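Local coordinates for gentamicin resistance protein (Enterococcus gallinarum, PDB 6CTZ), which probably transfers a phosphate from a guanine nucleotide to the 2"-hydroxyl of aminoglycosides such as kanamycin and gentamicin, giving antibiotic resistance, at residues 139-152 / 172-184. The protein carries 2 engineered substitutions. Sequence-based numbering, arbitrary orientation. Where two conformers were deposited one is given.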
loop_
_atom_site.group_PDB
_atom_site.type_symbol
_atom_site.label_atom_id
_atom_site.label_comp_id
_atom_site.label_asym_id
_atom_site.label_seq_id
_atom_site.Cartn_x
_atom_site.Cartn_y
_atom_site.Cartn_z
ATOM N N THR A 139 9.595 11.549 0.039
ATOM C CA THR A 139 10.290 10.550 -0.759
ATOM C C THR A 139 10.386 11.087 -2.174
ATOM O O THR A 139 9.391 11.084 -2.908
ATOM C CB THR A 139 9.509 9.236 -0.780
ATOM O OG1 THR A 139 9.335 8.756 0.558
ATOM C CG2 THR A 139 10.249 8.191 -1.626
ATOM N N ASN A 140 11.580 11.510 -2.563
ATOM C CA ASN A 140 11.841 11.839 -3.961
ATOM C C ASN A 140 11.824 10.549 -4.771
ATOM O O ASN A 140 12.751 9.740 -4.679
ATOM C CB ASN A 140 13.193 12.537 -4.078
ATOM C CG ASN A 140 13.489 13.013 -5.489
ATOM O OD1 ASN A 140 13.286 12.288 -6.466
ATOM N ND2 ASN A 140 13.972 14.244 -5.602
ATOM N N LEU A 141 10.775 10.362 -5.579
ATOM C CA LEU A 141 10.581 9.078 -6.244
ATOM C C LEU A 141 11.639 8.820 -7.313
ATOM O O LEU A 141 12.047 7.669 -7.514
ATOM C CB LEU A 141 9.167 8.995 -6.816
ATOM C CG LEU A 141 8.742 7.635 -7.356
ATOM C CD1 LEU A 141 9.053 6.544 -6.342
ATOM C CD2 LEU A 141 7.259 7.655 -7.701
ATOM N N LYS A 142 12.100 9.866 -7.997
ATOM C CA LYS A 142 13.151 9.682 -8.992
ATOM C C LYS A 142 14.412 9.111 -8.353
ATOM O O LYS A 142 15.023 8.178 -8.887
ATOM C CB LYS A 142 13.455 11.014 -9.671
ATOM C CG LYS A 142 14.470 10.905 -10.793
ATOM C CD LYS A 142 14.826 12.270 -11.358
ATOM C CE LYS A 142 15.799 12.148 -12.523
ATOM N NZ LYS A 142 16.098 13.471 -13.149
ATOM N N ASN A 143 14.798 9.641 -7.192
ATOM C CA ASN A 143 15.996 9.152 -6.516
ATOM C C ASN A 143 15.801 7.737 -5.974
ATOM O O ASN A 143 16.740 6.934 -5.971
ATOM C CB ASN A 143 16.384 10.116 -5.398
ATOM C CG ASN A 143 17.559 9.619 -4.591
ATOM O OD1 ASN A 143 18.698 9.631 -5.061
ATOM N ND2 ASN A 143 17.291 9.177 -3.370
ATOM N N LYS A 144 14.592 7.412 -5.511
ATOM C CA LYS A 144 14.322 6.057 -5.034
ATOM C C LYS A 144 14.478 5.039 -6.161
ATOM O O LYS A 144 15.035 3.954 -5.960
ATOM C CB LYS A 144 12.915 5.994 -4.442
ATOM C CG LYS A 144 12.534 4.648 -3.837
ATOM C CD LYS A 144 11.183 4.733 -3.142
ATOM C CE LYS A 144 10.845 3.438 -2.418
ATOM N NZ LYS A 144 9.580 3.546 -1.633
ATOM N N ILE A 145 14.000 5.379 -7.359
ATOM C CA ILE A 145 14.111 4.460 -8.487
ATOM C C ILE A 145 15.554 4.368 -8.971
ATOM O O ILE A 145 16.003 3.302 -9.415
ATOM C CB ILE A 145 13.107 4.873 -9.577
ATOM C CG1 ILE A 145 11.682 4.617 -9.071
ATOM C CG2 ILE A 145 13.387 4.147 -10.903
ATOM C CD1 ILE A 145 10.588 5.337 -9.845
ATOM N N LEU A 146 16.313 5.460 -8.869
ATOM C CA LEU A 146 17.737 5.399 -9.180
ATOM C C LEU A 146 18.451 4.405 -8.268
ATOM O O LEU A 146 19.217 3.554 -8.736
ATOM C CB LEU A 146 18.353 6.790 -9.056
ATOM C CG LEU A 146 19.862 6.881 -9.273
ATOM C CD1 LEU A 146 20.224 6.454 -10.685
ATOM C CD2 LEU A 146 20.356 8.292 -8.990
ATOM N N LEU A 147 18.201 4.495 -6.958
ATOM C CA LEU A 147 18.797 3.546 -6.022
ATOM C C LEU A 147 18.357 2.120 -6.327
ATOM O O LEU A 147 19.155 1.179 -6.229
ATOM C CB LEU A 147 18.425 3.927 -4.591
ATOM C CG LEU A 147 19.007 5.250 -4.096
ATOM C CD1 LEU A 147 18.454 5.596 -2.727
ATOM C CD2 LEU A 147 20.521 5.169 -4.064
ATOM N N LEU A 148 17.086 1.943 -6.697
ATOM C CA LEU A 148 16.603 0.618 -7.068
ATOM C C LEU A 148 17.362 0.069 -8.267
ATOM O O LEU A 148 17.763 -1.096 -8.270
ATOM C CB LEU A 148 15.105 0.668 -7.359
ATOM C CG LEU A 148 14.446 -0.659 -7.731
ATOM C CD1 LEU A 148 14.471 -1.600 -6.543
ATOM C CD2 LEU A 148 13.018 -0.434 -8.195
ATOM N N SER A 149 17.585 0.898 -9.289
ATOM C CA SER A 149 18.271 0.410 -10.482
ATOM C C SER A 149 19.688 -0.054 -10.166
ATOM O O SER A 149 20.192 -0.985 -10.803
ATOM C CB SER A 149 18.276 1.480 -11.573
ATOM O OG SER A 149 19.180 2.522 -11.261
ATOM N N GLU A 150 20.340 0.570 -9.183
ATOM C CA GLU A 150 21.662 0.109 -8.772
ATOM C C GLU A 150 21.583 -1.240 -8.064
ATOM O O GLU A 150 22.446 -2.103 -8.261
ATOM C CB GLU A 150 22.329 1.159 -7.883
ATOM C CG GLU A 150 22.491 2.514 -8.556
ATOM C CD GLU A 150 22.969 3.592 -7.601
ATOM O OE1 GLU A 150 23.218 3.275 -6.419
ATOM O OE2 GLU A 150 23.091 4.759 -8.033
ATOM N N ALA A 151 20.583 -1.451 -7.232
ATOM C CA ALA A 151 20.427 -2.696 -6.547
ATOM C C ALA A 151 20.112 -3.825 -7.481
ATOM O O ALA A 151 20.507 -4.929 -7.268
ATOM C CB ALA A 151 19.359 -2.582 -5.480
ATOM N N VAL A 152 19.387 -3.548 -8.532
ATOM C CA VAL A 152 18.998 -4.546 -9.480
ATOM C C VAL A 152 20.224 -5.029 -10.257
ATOM O O VAL A 152 20.386 -6.180 -10.519
ATOM C CB VAL A 152 17.848 -4.013 -10.364
ATOM C CG1 VAL A 152 17.320 -5.042 -11.326
ATOM C CG2 VAL A 152 16.732 -3.637 -9.466
ATOM N N PHE A 172 13.861 1.012 -16.851
ATOM C CA PHE A 172 14.474 2.017 -15.988
ATOM C C PHE A 172 14.840 3.269 -16.778
ATOM O O PHE A 172 14.571 4.392 -16.339
ATOM C CB PHE A 172 15.699 1.440 -15.281
ATOM C CG PHE A 172 15.377 0.642 -14.048
ATOM C CD1 PHE A 172 14.967 1.266 -12.877
ATOM C CD2 PHE A 172 15.506 -0.737 -14.054
ATOM C CE1 PHE A 172 14.686 0.521 -11.737
ATOM C CE2 PHE A 172 15.229 -1.485 -12.918
ATOM C CZ PHE A 172 14.811 -0.849 -11.760
ATOM N N GLN A 173 15.451 3.094 -17.954
ATOM C CA GLN A 173 15.836 4.260 -18.740
ATOM C C GLN A 173 14.621 5.020 -19.260
ATOM O O GLN A 173 14.636 6.256 -19.302
ATOM C CB GLN A 173 16.785 3.865 -19.871
ATOM C CG GLN A 173 18.158 3.434 -19.374
ATOM C CD GLN A 173 18.687 4.333 -18.271
ATOM O OE1 GLN A 173 18.710 3.951 -17.100
ATOM N NE2 GLN A 173 19.107 5.538 -18.638
ATOM N N SER A 174 13.554 4.313 -19.638
ATOM C CA SER A 174 12.356 4.998 -20.114
ATOM C C SER A 174 11.759 5.888 -19.031
ATOM O O SER A 174 11.264 6.987 -19.318
ATOM C CB SER A 174 11.331 3.985 -20.622
ATOM O OG SER A 174 11.768 3.401 -21.838
ATOM N N TYR A 175 11.800 5.438 -17.778
ATOM C CA TYR A 175 11.361 6.301 -16.689
ATOM C C TYR A 175 12.353 7.438 -16.473
ATOM O O TYR A 175 11.976 8.616 -16.497
ATOM C CB TYR A 175 11.172 5.496 -15.397
ATOM C CG TYR A 175 10.894 6.385 -14.204
ATOM C CD1 TYR A 175 9.618 6.886 -13.970
ATOM C CD2 TYR A 175 11.915 6.757 -13.341
ATOM C CE1 TYR A 175 9.363 7.720 -12.896
ATOM C CE2 TYR A 175 11.675 7.593 -12.273
ATOM C CZ TYR A 175 10.395 8.065 -12.046
ATOM O OH TYR A 175 10.148 8.899 -10.978
ATOM N N MET A 176 13.633 7.099 -16.284
ATOM C CA MET A 176 14.598 8.072 -15.782
ATOM C C MET A 176 14.857 9.208 -16.765
ATOM O O MET A 176 15.132 10.335 -16.336
ATOM C CB MET A 176 15.912 7.379 -15.405
ATOM C CG MET A 176 15.801 6.451 -14.194
ATOM S SD MET A 176 15.441 7.264 -12.613
ATOM C CE MET A 176 16.682 8.549 -12.590
ATOM N N THR A 177 14.774 8.949 -18.071
ATOM C CA THR A 177 15.155 9.948 -19.067
ATOM C C THR A 177 13.997 10.808 -19.561
ATOM O O THR A 177 14.209 11.645 -20.445
ATOM C CB THR A 177 15.847 9.288 -20.269
ATOM O OG1 THR A 177 14.922 8.433 -20.948
ATOM C CG2 THR A 177 17.056 8.486 -19.821
ATOM N N HIS A 178 12.793 10.648 -19.021
ATOM C CA HIS A 178 11.635 11.412 -19.492
ATOM C C HIS A 178 11.088 12.307 -18.391
ATOM O O HIS A 178 10.435 11.803 -17.456
ATOM C CB HIS A 178 10.535 10.482 -19.997
ATOM C CG HIS A 178 10.831 9.861 -21.323
ATOM N ND1 HIS A 178 11.435 8.630 -21.447
ATOM C CD2 HIS A 178 10.617 10.303 -22.585
ATOM C CE1 HIS A 178 11.572 8.334 -22.727
ATOM N NE2 HIS A 178 11.084 9.335 -23.439
ATOM N N PRO A 179 11.307 13.624 -18.463
ATOM C CA PRO A 179 10.716 14.526 -17.458
ATOM C C PRO A 179 9.210 14.414 -17.352
ATOM O O PRO A 179 8.648 14.721 -16.291
ATOM C CB PRO A 179 11.146 15.919 -17.942
ATOM C CG PRO A 179 12.396 15.668 -18.708
ATOM C CD PRO A 179 12.207 14.336 -19.385
ATOM N N VAL A 180 8.534 13.977 -18.417
ATOM C CA VAL A 180 7.090 13.779 -18.339
ATOM C C VAL A 180 6.738 12.782 -17.239
ATOM O O VAL A 180 5.645 12.843 -16.664
ATOM C CB VAL A 180 6.514 13.392 -19.718
ATOM C CG1 VAL A 180 6.948 11.991 -20.118
ATOM C CG2 VAL A 180 4.999 13.524 -19.729
ATOM N N TYR A 181 7.659 11.875 -16.906
ATOM C CA TYR A 181 7.452 10.917 -15.824
ATOM C C TYR A 181 8.108 11.343 -14.521
ATOM O O TYR A 181 7.550 11.096 -13.454
ATOM C CB TYR A 181 7.998 9.532 -16.200
ATOM C CG TYR A 181 7.427 8.962 -17.467
ATOM C CD1 TYR A 181 6.082 9.118 -17.787
ATOM C CD2 TYR A 181 8.244 8.278 -18.356
ATOM C CE1 TYR A 181 5.564 8.596 -18.968
ATOM C CE2 TYR A 181 7.739 7.758 -19.531
ATOM C CZ TYR A 181 6.400 7.923 -19.832
ATOM O OH TYR A 181 5.889 7.407 -20.999
ATOM N N THR A 182 9.292 11.958 -14.573
ATOM C CA THR A 182 10.074 12.164 -13.358
ATOM C C THR A 182 9.724 13.443 -12.610
ATOM O O THR A 182 10.007 13.533 -11.408
ATOM C CB THR A 182 11.577 12.155 -13.663
ATOM O OG1 THR A 182 11.893 13.235 -14.547
ATOM C CG2 THR A 182 11.999 10.835 -14.297
ATOM N N ARG A 183 9.122 14.425 -13.273
ATOM C CA ARG A 183 8.750 15.672 -12.615
ATOM C C ARG A 183 7.303 15.591 -12.138
ATOM O O ARG A 183 6.418 15.159 -12.885
ATOM C CB ARG A 183 8.942 16.861 -13.557
ATOM C CG ARG A 183 10.390 17.061 -13.989
ATOM C CD ARG A 183 10.584 18.367 -14.750
ATOM N NE ARG A 183 10.213 19.523 -13.938
ATOM C CZ ARG A 183 11.064 20.226 -13.197
ATOM N NH1 ARG A 183 12.352 19.903 -13.166
ATOM N NH2 ARG A 183 10.628 21.259 -12.491
ATOM N N TYR A 184 7.069 15.986 -10.891
ATOM C CA TYR A 184 5.725 15.940 -10.333
ATOM C C TYR A 184 5.619 16.964 -9.213
ATOM O O TYR A 184 6.627 17.444 -8.688
ATOM C CB TYR A 184 5.371 14.531 -9.827
ATOM C CG TYR A 184 6.296 14.002 -8.743
ATOM C CD1 TYR A 184 6.041 14.260 -7.402
ATOM C CD2 TYR A 184 7.423 13.250 -9.063
ATOM C CE1 TYR A 184 6.878 13.784 -6.408
ATOM C CE2 TYR A 184 8.268 12.767 -8.074
ATOM C CZ TYR A 184 7.991 13.037 -6.749
ATOM O OH TYR A 184 8.823 12.569 -5.749
HETATM O O HOH W 1 8.405 13.909 -3.175
HETATM O O HOH W 2 13.632 15.077 -13.257
#
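Phe172 enters the flank of helix 141-155 as a knob among Ile145, Leu148, Ser149 and Val152. One ring face lies under Ser149, whose CB is 3.8 Å from the centroid of the Phe172 ring in a CH-pi contact, while Ile145 CG2 meets the ring edge in plane. Serine suits this place because it is small enough for a ring to lie against the helix, and its OG, set between the backbone N and the carbonyl carbon (chi1 73°), donates to Leu146 O. Phe172 also stacks with Phe264, and Leu148 and Val152 pack on helix 251-276, extending the apolar layer beyond the pair.

One turn back along helix 141-155, the beta branch of Ile145 lets it touch a second ring as well: CD1 sits over the face of Tyr175, 3.5 Å from Tyr175 CZ. The methyl CG2 of Thr182 covers the opposite face, so the Tyr175 ring is sandwiched between two aliphatic groups.

Toward solvent the rings give way to long unbranched chains. Met176, bent at chi2 and chi3, brings CE to 3.7 Å from Lys142 CG, and the extended lysine runs on past Thr182 CB. This puts its ammonium group at a water, with Lys142 NZ 2.9 Å from the oxygen that also bonds Thr182 OG1; a lysine suits this margin, its methylenes packing while its ammonium group reaches water.

At the start of the helix, Asn140 is the N-cap, its short side chain turning OD1 back to accept from Asn143 N, and Tyr184 OH accepts a nearly straight bond from Leu141 N (3.0 Å, 172°). A second water joins Tyr184 OH to Thr139 O. Two side chains thus serve N-H groups of the first turn. The segments 141-152 and 172-176 run nearly antiparallel (159°), and their knob-into-hole packing belongs to the helical C-terminal lobe of the kinase-like aminoglycoside phosphotransferase fold.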